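Local coordinates for Lmo2125 protein (Listeria monocytogenes serovar 1/2a, PDB 5TU0) that binds maltose and, as a solute-binding lipoprotein of the cell membrane, probably hands the sugar to a transporter for uptake, at residues L75-H80 and T101-I106; D90-K95 and G108-I113; A130-L135 and T154-K159. The protein carries 2 engineered substitutions. All blocks are in the same frame, centred on the assembly; numbering follows the deposited sequence. Where two conformers were deposited one is given.

Contact 1: L75-H80 and T101-I106; sequences LGQQGH and TIDDKI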
loop_
_atom_site.group_PDB
_atom_site.type_symbol
_atom_site.label_atom_id
_atom_site.label_comp_id
_atom_site.label_asym_id
_atom_site.label_seq_id
_atom_site.Cartn_x
_atom_site.Cartn_y
_atom_site.Cartn_z
ATOM N N LEU A 75 -7.682 10.927 10.412
ATOM C CA LEU A 75 -8.465 10.642 11.599
ATOM C C LEU A 75 -7.893 11.420 12.780
ATOM O O LEU A 75 -8.625 11.828 13.683
ATOM C CB LEU A 75 -8.513 9.137 11.889
ATOM C CG LEU A 75 -9.299 8.333 10.841
ATOM C CD1 LEU A 75 -8.987 6.854 10.922
ATOM C CD2 LEU A 75 -10.788 8.585 10.977
ATOM N N GLY A 76 -6.579 11.613 12.776
ATOM C CA GLY A 76 -5.938 12.385 13.845
ATOM C C GLY A 76 -6.316 13.853 13.767
ATOM O O GLY A 76 -6.651 14.462 14.781
ATOM N N GLN A 77 -6.249 14.426 12.566
ATOM C CA GLN A 77 -6.623 15.834 12.367
ATOM C C GLN A 77 -8.068 16.123 12.743
ATOM O O GLN A 77 -8.374 17.174 13.317
ATOM C CB GLN A 77 -6.425 16.258 10.908
ATOM C CG GLN A 77 -4.993 16.457 10.502
ATOM C CD GLN A 77 -4.878 16.978 9.069
ATOM O OE1 GLN A 77 -5.572 16.502 8.147
ATOM N NE2 GLN A 77 -3.989 17.932 8.872
ATOM N N GLN A 78 -8.949 15.183 12.419
ATOM C CA GLN A 78 -10.376 15.311 12.709
ATOM C C GLN A 78 -10.717 15.147 14.188
ATOM O O GLN A 78 -11.861 15.305 14.559
ATOM C CB GLN A 78 -11.177 14.300 11.896
ATOM C CG GLN A 78 -11.194 14.578 10.397
ATOM C CD GLN A 78 -11.853 13.453 9.624
ATOM O OE1 GLN A 78 -12.262 12.443 10.203
ATOM N NE2 GLN A 78 -11.952 13.613 8.315
ATOM N N GLY A 79 -9.734 14.803 15.018
ATOM C CA GLY A 79 -9.950 14.669 16.454
ATOM C C GLY A 79 -10.430 13.316 16.947
ATOM O O GLY A 79 -10.785 13.184 18.125
ATOM N N HIS A 80 -10.407 12.294 16.088
ATOM C CA HIS A 80 -10.900 10.958 16.481
ATOM C C HIS A 80 -9.842 10.025 17.097
ATOM O O HIS A 80 -10.188 9.047 17.764
ATOM C CB HIS A 80 -11.558 10.278 15.276
ATOM C CG HIS A 80 -12.623 11.106 14.623
ATOM N ND1 HIS A 80 -13.715 11.594 15.308
ATOM C CD2 HIS A 80 -12.778 11.505 13.339
ATOM C CE1 HIS A 80 -14.487 12.271 14.481
ATOM N NE2 HIS A 80 -13.942 12.228 13.277
ATOM N N THR A 101 2.474 10.066 11.148
ATOM C CA THR A 101 2.670 11.440 11.572
ATOM C C THR A 101 2.036 12.456 10.607
ATOM O O THR A 101 2.129 12.313 9.383
ATOM C CB THR A 101 4.199 11.738 11.701
ATOM O OG1 THR A 101 4.812 10.812 12.621
ATOM C CG2 THR A 101 4.458 13.155 12.170
ATOM N N ILE A 102 1.386 13.473 11.169
ATOM C CA ILE A 102 0.841 14.589 10.383
ATOM C C ILE A 102 0.977 15.840 11.246
ATOM O O ILE A 102 0.750 15.768 12.453
ATOM C CB ILE A 102 -0.618 14.362 9.911
ATOM C CG1 ILE A 102 -0.988 15.387 8.825
ATOM C CG2 ILE A 102 -1.600 14.419 11.072
ATOM C CD1 ILE A 102 -2.293 15.115 8.120
ATOM N N ASP A 103 1.390 16.964 10.647
ATOM C CA ASP A 103 1.585 18.231 11.404
ATOM C C ASP A 103 2.512 18.011 12.622
ATOM O O ASP A 103 2.272 18.579 13.688
ATOM C CB ASP A 103 0.240 18.789 11.928
ATOM C CG ASP A 103 -0.811 18.990 10.840
ATOM O OD1 ASP A 103 -0.515 19.687 9.843
ATOM O OD2 ASP A 103 -1.955 18.481 11.020
ATOM N N ASP A 104 3.554 17.200 12.466
ATOM C CA ASP A 104 4.479 16.913 13.573
ATOM C C ASP A 104 3.787 16.312 14.808
ATOM O O ASP A 104 4.232 16.539 15.938
ATOM C CB ASP A 104 5.269 18.169 13.970
ATOM C CG ASP A 104 6.019 18.781 12.797
ATOM O OD1 ASP A 104 6.369 18.034 11.863
ATOM O OD2 ASP A 104 6.262 20.003 12.802
ATOM N N LYS A 105 2.687 15.582 14.594
ATOM C CA LYS A 105 1.984 14.865 15.683
ATOM C C LYS A 105 1.829 13.390 15.302
ATOM O O LYS A 105 1.528 13.082 14.153
ATOM C CB LYS A 105 0.621 15.501 15.955
ATOM C CG LYS A 105 0.697 16.928 16.472
ATOM C CD LYS A 105 -0.678 17.459 16.821
ATOM C CE LYS A 105 -0.642 18.915 17.258
ATOM N NZ LYS A 105 -0.274 19.826 16.128
ATOM N N ILE A 106 2.043 12.492 16.268
ATOM C CA ILE A 106 2.009 11.048 16.030
ATOM C C ILE A 106 0.650 10.486 16.437
ATOM O O ILE A 106 0.226 10.657 17.594
ATOM C CB ILE A 106 3.136 10.367 16.822
ATOM C CG1 ILE A 106 4.505 10.849 16.303
ATOM C CG2 ILE A 106 3.033 8.841 16.732
ATOM C CD1 ILE A 106 5.662 10.549 17.245
#

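Contact 2: D90-K95 and G108-I113; sequences DDYDEK and GAPAII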
loop_
_atom_site.group_PDB
_atom_site.type_symbol
_atom_site.label_atom_id
_atom_site.label_comp_id
_atom_site.label_asym_id
_atom_site.label_seq_id
_atom_site.Cartn_x
_atom_site.Cartn_y
_atom_site.Cartn_z
ATOM N N ASP A 90 13.209 3.070 18.492
ATOM C CA ASP A 90 14.557 2.603 18.125
ATOM C C ASP A 90 14.525 1.479 17.099
ATOM O O ASP A 90 15.527 1.188 16.484
ATOM C CB ASP A 90 15.351 2.135 19.363
ATOM C CG ASP A 90 15.764 3.274 20.259
ATOM O OD1 ASP A 90 15.725 4.436 19.806
ATOM O OD2 ASP A 90 16.165 3.006 21.418
ATOM N N ASP A 91 13.364 0.857 16.934
ATOM C CA ASP A 91 13.192 -0.234 15.985
ATOM C C ASP A 91 12.371 0.169 14.759
ATOM O O ASP A 91 11.886 -0.701 14.037
ATOM C CB ASP A 91 12.538 -1.429 16.688
ATOM C CG ASP A 91 13.363 -1.944 17.851
ATOM O OD1 ASP A 91 14.602 -2.051 17.731
ATOM O OD2 ASP A 91 12.754 -2.269 18.888
ATOM N N TYR A 92 12.218 1.472 14.520
ATOM C CA TYR A 92 11.494 1.960 13.348
ATOM C C TYR A 92 12.348 2.903 12.489
ATOM O O TYR A 92 12.998 3.814 13.020
ATOM C CB TYR A 92 10.279 2.802 13.738
ATOM C CG TYR A 92 9.087 2.116 14.376
ATOM C CD1 TYR A 92 8.544 0.955 13.840
ATOM C CD2 TYR A 92 8.404 2.735 15.424
ATOM C CE1 TYR A 92 7.420 0.364 14.408
ATOM C CE2 TYR A 92 7.281 2.159 16.000
ATOM C CZ TYR A 92 6.788 0.978 15.490
ATOM O OH TYR A 92 5.655 0.432 16.055
ATOM N N ASP A 93 12.320 2.702 11.177
ATOM C CA ASP A 93 12.951 3.634 10.243
ATOM C C ASP A 93 12.174 4.948 10.310
ATOM O O ASP A 93 10.986 4.953 10.623
ATOM C CB ASP A 93 12.860 3.123 8.780
ATOM C CG ASP A 93 13.919 2.064 8.423
ATOM O OD1 ASP A 93 15.046 2.082 8.978
ATOM O OD2 ASP A 93 13.631 1.227 7.532
ATOM N N GLU A 94 12.833 6.053 9.978
ATOM C CA GLU A 94 12.178 7.364 9.918
ATOM C C GLU A 94 10.951 7.354 8.982
ATOM O O GLU A 94 9.964 8.039 9.228
ATOM C CB GLU A 94 13.174 8.440 9.472
ATOM C CG GLU A 94 14.261 8.703 10.508
ATOM C CD GLU A 94 15.220 9.823 10.116
ATOM O OE1 GLU A 94 15.723 9.832 8.964
ATOM O OE2 GLU A 94 15.501 10.686 10.982
ATOM N N LYS A 95 11.022 6.569 7.914
ATOM C CA LYS A 95 9.915 6.480 6.969
ATOM C C LYS A 95 8.653 5.953 7.636
ATOM O O LYS A 95 7.560 6.433 7.379
ATOM C CB LYS A 95 10.283 5.548 5.817
ATOM C CG LYS A 95 9.241 5.488 4.711
ATOM C CD LYS A 95 9.537 4.366 3.721
ATOM C CE LYS A 95 10.853 4.550 3.005
ATOM N NZ LYS A 95 11.079 3.461 2.012
ATOM N N GLY A 108 -0.399 7.017 15.618
ATOM C CA GLY A 108 -0.423 5.577 15.598
ATOM C C GLY A 108 0.944 4.989 15.728
ATOM O O GLY A 108 1.941 5.715 15.704
ATOM N N ALA A 109 0.983 3.666 15.871
ATOM C CA ALA A 109 2.223 2.917 15.983
ATOM C C ALA A 109 2.278 1.948 14.806
ATOM O O ALA A 109 1.418 1.077 14.690
ATOM C CB ALA A 109 2.258 2.163 17.305
ATOM N N PRO A 110 3.291 2.079 13.925
ATOM C CA PRO A 110 3.377 1.183 12.762
ATOM C C PRO A 110 3.460 -0.284 13.134
ATOM O O PRO A 110 4.209 -0.640 14.061
ATOM C CB PRO A 110 4.674 1.610 12.073
ATOM C CG PRO A 110 4.936 2.969 12.551
ATOM C CD PRO A 110 4.326 3.120 13.897
ATOM N N ALA A 111 2.722 -1.116 12.390
ATOM C CA ALA A 111 2.633 -2.530 12.666
ATOM C C ALA A 111 2.884 -3.462 11.468
ATOM O O ALA A 111 3.490 -4.529 11.640
ATOM C CB ALA A 111 1.262 -2.813 13.237
ATOM N N ILE A 112 2.412 -3.066 10.279
ATOM C CA ILE A 112 2.505 -3.879 9.083
ATOM C C ILE A 112 2.912 -3.006 7.917
ATOM O O ILE A 112 2.434 -1.887 7.800
ATOM C CB ILE A 112 1.138 -4.516 8.751
ATOM C CG1 ILE A 112 0.734 -5.525 9.844
ATOM C CG2 ILE A 112 1.150 -5.205 7.384
ATOM C CD1 ILE A 112 -0.653 -6.106 9.670
ATOM N N ILE A 113 3.800 -3.513 7.070
ATOM C CA ILE A 113 4.190 -2.786 5.865
ATOM C C ILE A 113 3.805 -3.615 4.665
ATOM O O ILE A 113 3.747 -4.824 4.740
ATOM C CB ILE A 113 5.705 -2.457 5.782
ATOM C CG1 ILE A 113 6.574 -3.735 5.832
ATOM C CG2 ILE A 113 6.079 -1.487 6.895
ATOM C CD1 ILE A 113 7.964 -3.572 5.239
#

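Contact 3: A130-L135 and T154-K159; sequences ATFKDL and TGFLAK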
loop_
_atom_site.group_PDB
_atom_site.type_symbol
_atom_site.label_atom_id
_atom_site.label_comp_id
_atom_site.label_asym_id
_atom_site.label_seq_id
_atom_site.Cartn_x
_atom_site.Cartn_y
_atom_site.Cartn_z
ATOM N N ALA A 130 14.668 -9.303 -14.108
ATOM C CA ALA A 130 15.406 -8.355 -13.279
ATOM C C ALA A 130 15.219 -6.876 -13.634
ATOM O O ALA A 130 15.381 -5.992 -12.773
ATOM C CB ALA A 130 16.877 -8.713 -13.329
ATOM N N THR A 131 14.916 -6.604 -14.893
ATOM C CA THR A 131 14.768 -5.249 -15.377
ATOM C C THR A 131 13.555 -5.112 -16.282
ATOM O O THR A 131 13.024 -6.112 -16.790
ATOM C CB THR A 131 16.004 -4.837 -16.226
ATOM O OG1 THR A 131 16.067 -5.633 -17.432
ATOM C CG2 THR A 131 17.280 -5.012 -15.463
ATOM N N PHE A 132 13.137 -3.870 -16.519
ATOM C CA PHE A 132 12.104 -3.628 -17.516
ATOM C C PHE A 132 12.566 -3.998 -18.934
ATOM O O PHE A 132 11.721 -4.302 -19.790
ATOM C CB PHE A 132 11.492 -2.220 -17.407
ATOM C CG PHE A 132 10.313 -2.169 -16.470
ATOM C CD1 PHE A 132 10.494 -2.150 -15.109
ATOM C CD2 PHE A 132 9.016 -2.189 -16.966
ATOM C CE1 PHE A 132 9.409 -2.140 -14.243
ATOM C CE2 PHE A 132 7.929 -2.163 -16.111
ATOM C CZ PHE A 132 8.130 -2.143 -14.741
ATOM N N LYS A 133 13.878 -3.966 -19.186
ATOM C CA LYS A 133 14.414 -4.398 -20.488
ATOM C C LYS A 133 14.064 -5.883 -20.670
ATOM O O LYS A 133 13.658 -6.300 -21.751
ATOM C CB LYS A 133 15.933 -4.211 -20.570
ATOM C CG LYS A 133 16.440 -2.773 -20.549
ATOM C CD LYS A 133 16.574 -2.145 -21.929
ATOM C CE LYS A 133 15.253 -1.895 -22.604
ATOM N NZ LYS A 133 15.435 -1.233 -23.926
ATOM N N ASP A 134 14.211 -6.659 -19.596
ATOM C CA ASP A 134 13.880 -8.096 -19.596
ATOM C C ASP A 134 12.375 -8.292 -19.847
ATOM O O ASP A 134 11.985 -9.182 -20.601
ATOM C CB ASP A 134 14.235 -8.779 -18.278
ATOM C CG ASP A 134 15.718 -8.736 -17.953
ATOM O OD1 ASP A 134 16.559 -8.541 -18.871
ATOM O OD2 ASP A 134 16.044 -8.907 -16.745
ATOM N N LEU A 135 11.544 -7.467 -19.220
ATOM C CA LEU A 135 10.106 -7.516 -19.470
ATOM C C LEU A 135 9.765 -7.154 -20.916
ATOM O O LEU A 135 8.863 -7.754 -21.499
ATOM C CB LEU A 135 9.334 -6.590 -18.527
ATOM C CG LEU A 135 9.380 -6.911 -17.038
ATOM C CD1 LEU A 135 8.704 -5.795 -16.244
ATOM C CD2 LEU A 135 8.749 -8.272 -16.736
ATOM N N THR A 154 0.741 -10.757 -23.674
ATOM C CA THR A 154 0.434 -10.686 -22.249
ATOM C C THR A 154 1.580 -11.193 -21.385
ATOM O O THR A 154 1.351 -11.566 -20.227
ATOM C CB THR A 154 -0.855 -11.498 -21.916
ATOM O OG1 THR A 154 -0.702 -12.870 -22.343
ATOM C CG2 THR A 154 -2.071 -10.881 -22.600
ATOM N N GLY A 155 2.801 -11.203 -21.936
ATOM C CA GLY A 155 3.993 -11.659 -21.207
ATOM C C GLY A 155 4.097 -10.986 -19.851
ATOM O O GLY A 155 4.274 -11.651 -18.817
ATOM N N PHE A 156 3.970 -9.668 -19.872
ATOM C CA PHE A 156 3.970 -8.840 -18.661
ATOM C C PHE A 156 2.727 -7.959 -18.684
ATOM O O PHE A 156 2.397 -7.385 -19.731
ATOM C CB PHE A 156 5.222 -7.960 -18.597
ATOM C CG PHE A 156 5.117 -6.834 -17.603
ATOM C CD1 PHE A 156 5.161 -7.089 -16.252
ATOM C CD2 PHE A 156 4.962 -5.516 -18.026
ATOM C CE1 PHE A 156 5.046 -6.053 -15.325
ATOM C CE2 PHE A 156 4.863 -4.475 -17.104
ATOM C CZ PHE A 156 4.902 -4.747 -15.762
ATOM N N LEU A 157 2.044 -7.847 -17.536
ATOM C CA LEU A 157 0.877 -6.971 -17.429
ATOM C C LEU A 157 0.949 -6.169 -16.154
ATOM O O LEU A 157 1.406 -6.680 -15.134
ATOM C CB LEU A 157 -0.424 -7.773 -17.400
ATOM C CG LEU A 157 -0.746 -8.675 -18.595
ATOM C CD1 LEU A 157 -1.941 -9.563 -18.274
ATOM C CD2 LEU A 157 -0.985 -7.851 -19.850
ATOM N N ALA A 158 0.492 -4.926 -16.219
ATOM C CA ALA A 158 0.373 -4.052 -15.022
ATOM C C ALA A 158 -0.847 -3.151 -15.207
ATOM O O ALA A 158 -1.071 -2.619 -16.296
ATOM C CB ALA A 158 1.626 -3.230 -14.818
ATOM N N LYS A 159 -1.631 -2.978 -14.142
ATOM C CA LYS A 159 -2.850 -2.170 -14.205
ATOM C C LYS A 159 -2.514 -0.673 -14.190
ATOM O O LYS A 159 -2.911 0.081 -13.268
ATOM C CB LYS A 159 -3.767 -2.541 -13.036
ATOM C CG LYS A 159 -5.196 -2.048 -13.172
ATOM C CD LYS A 159 -5.945 -2.119 -11.847
ATOM C CE LYS A 159 -7.343 -1.538 -11.976
ATOM N NZ LYS A 159 -7.989 -1.353 -10.646
#

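Contact 1: L75-H80 and T101-I106
Q77, in the last turn of helix 69-77, lies against I102 and D103 at the tip of a β-hairpin. The hairpin is a two-residue one: I102 and K105 exchange both backbone hydrogen bonds around a type I' turn, with D103 and D104 at its corners. Just after Q77 the helix closes in a Schellman motif, with H80 N bonded to L75 O and G79 N to G76 O.

The path of Q77 shows how the gap is bridged. Its CB lies beyond touching distance of the hairpin, but with CG anti to the carbonyl carbon (chi1 -74°) and the chain extended beyond, each later atom meets something. CG sits 3.7 Å from D103 OD2 and 3.8 Å from I102 CD1. CD then comes to 3.3 Å from I102 CD1, and this methyl lies almost directly above CD, over one face of the amide. Q77 OE1 is 3.6 Å and Q77 NE2 3.4 Å from the same I102 CD1. I102 presents that methyl because its chain runs extended, CG1 anti to the backbone N, and it crosses Q77 at about a right angle.

The polar pair Q77-D103 is solvent-exposed, while I102 beside it is buried. P346 also touches Q77, and N344 touches I102, which places loop residues beside the hairpin. The amide and carboxylate planes of Q77 and D103 are 29° apart. D103 OD2 lies close to the amide plane, and Q77 NE2 donates to its syn side over 3.0 Å, fairly straight at an N-H...O angle of 161°.

Contact 2: D90-K95 and G108-I113
The ring of Y92 carries P110 over one face, and its hydroxyl, at the ring's far rim, reaches the same proline's carbonyl. P110 CG stands 4.0 Å above the ring plane of Y92, displaced toward the rim. P110 CD makes an off-centre CH-π contact, 4.0 Å from the Y92 ring centroid and 30° from the ring normal. The nearest carbon pair, Y92 CZ and P110 CD at 3.6 Å, confirms that the pyrrolidine covers the phenol end of the ring. With CG anti to the carbonyl carbon (chi1 -70°), the ring extends from its loop toward the strand.

Y92 OH donates to P110 O over 2.7 Å. The carbonyl is met in its own plane, on a lone pair, at a C=O...O angle of 140°. One residue thus supplies both the apolar cover and the acceptor, and the buried hydroxyl is satisfied by main chain. A109 CB, 4.0 Å from Y92 OH, flanks that end.

The strand 105-121 is bulged just beyond: A111 and I112 both face K274 of strand 272-278 in a classic β bulge. On the loop side, Y92 immediately precedes the N-cap residue D93 of helix 94-99, so the contact ties the entry to that helix to the bulged strand, with A313 also against P110.

Contact 3: A130-L135 and T154-K159
L135 CD1 is held between two phenylalanine rings, F132 from its own helix and F156 from strand 156-157. It lies 3.6 Å above the plane of the F132 ring and 3.7 Å from the F156 ring centroid, over the centre in both cases; on F156 it is just 10° off the normal, a CH-π contact. Side-chain torsions contribute to this geometry. L135 has CG anti to its carbonyl carbon and chi2 trans, while F156 turns CG anti to the backbone N, which carries its ring to the leucine. F132 is rotated to chi1 -89°, well off the staggered position, and the end of its ring comes nearer to F156 than its CB does. L135 CD2 adds a second methyl, 3.8 Å from F156 CD1.

The F132 and F156 rings are nearly perpendicular, and they touch obliquely through F132 CE2 and F156 CE2 at 4.0 Å, with L135 CD1 filling the angle between them. A capping box fixes the helix start: D134 N donates to T131 OG1, and D134 OD2 accepts from T131 N as well as A130 N. W205 of helix 193-208 meets F156 edge-to-face and also touches L135.

Every atom pair across the contact is carbon on carbon. The contact is therefore apolar, consistent with packing by dispersion and CH-π attraction among buried groups.

How the contacts relate
Contacts 1 and 2 are neighbours, their centres about 16 Å apart, and interleave along the chain: 75-80, 90-95, 101-106, 108-113. Strand 105-121 serves both, entering as the hairpin's second arm in contact 1 and continuing through contact 2. Contact 3 follows in series, at helix 132-138 and strand 156-157; through that strand it reaches the same mixed sheet as the other two. It lies on the opposite side of the chain's centre, about 39 Å from contact 1 and about 31 Å from contact 2 between centres. This fits the two-lobed build of solute-binding proteins, with contact 3 probably in the other lobe. Maltose-pocket residues D70, E114 and Y164 lie near the three in sequence.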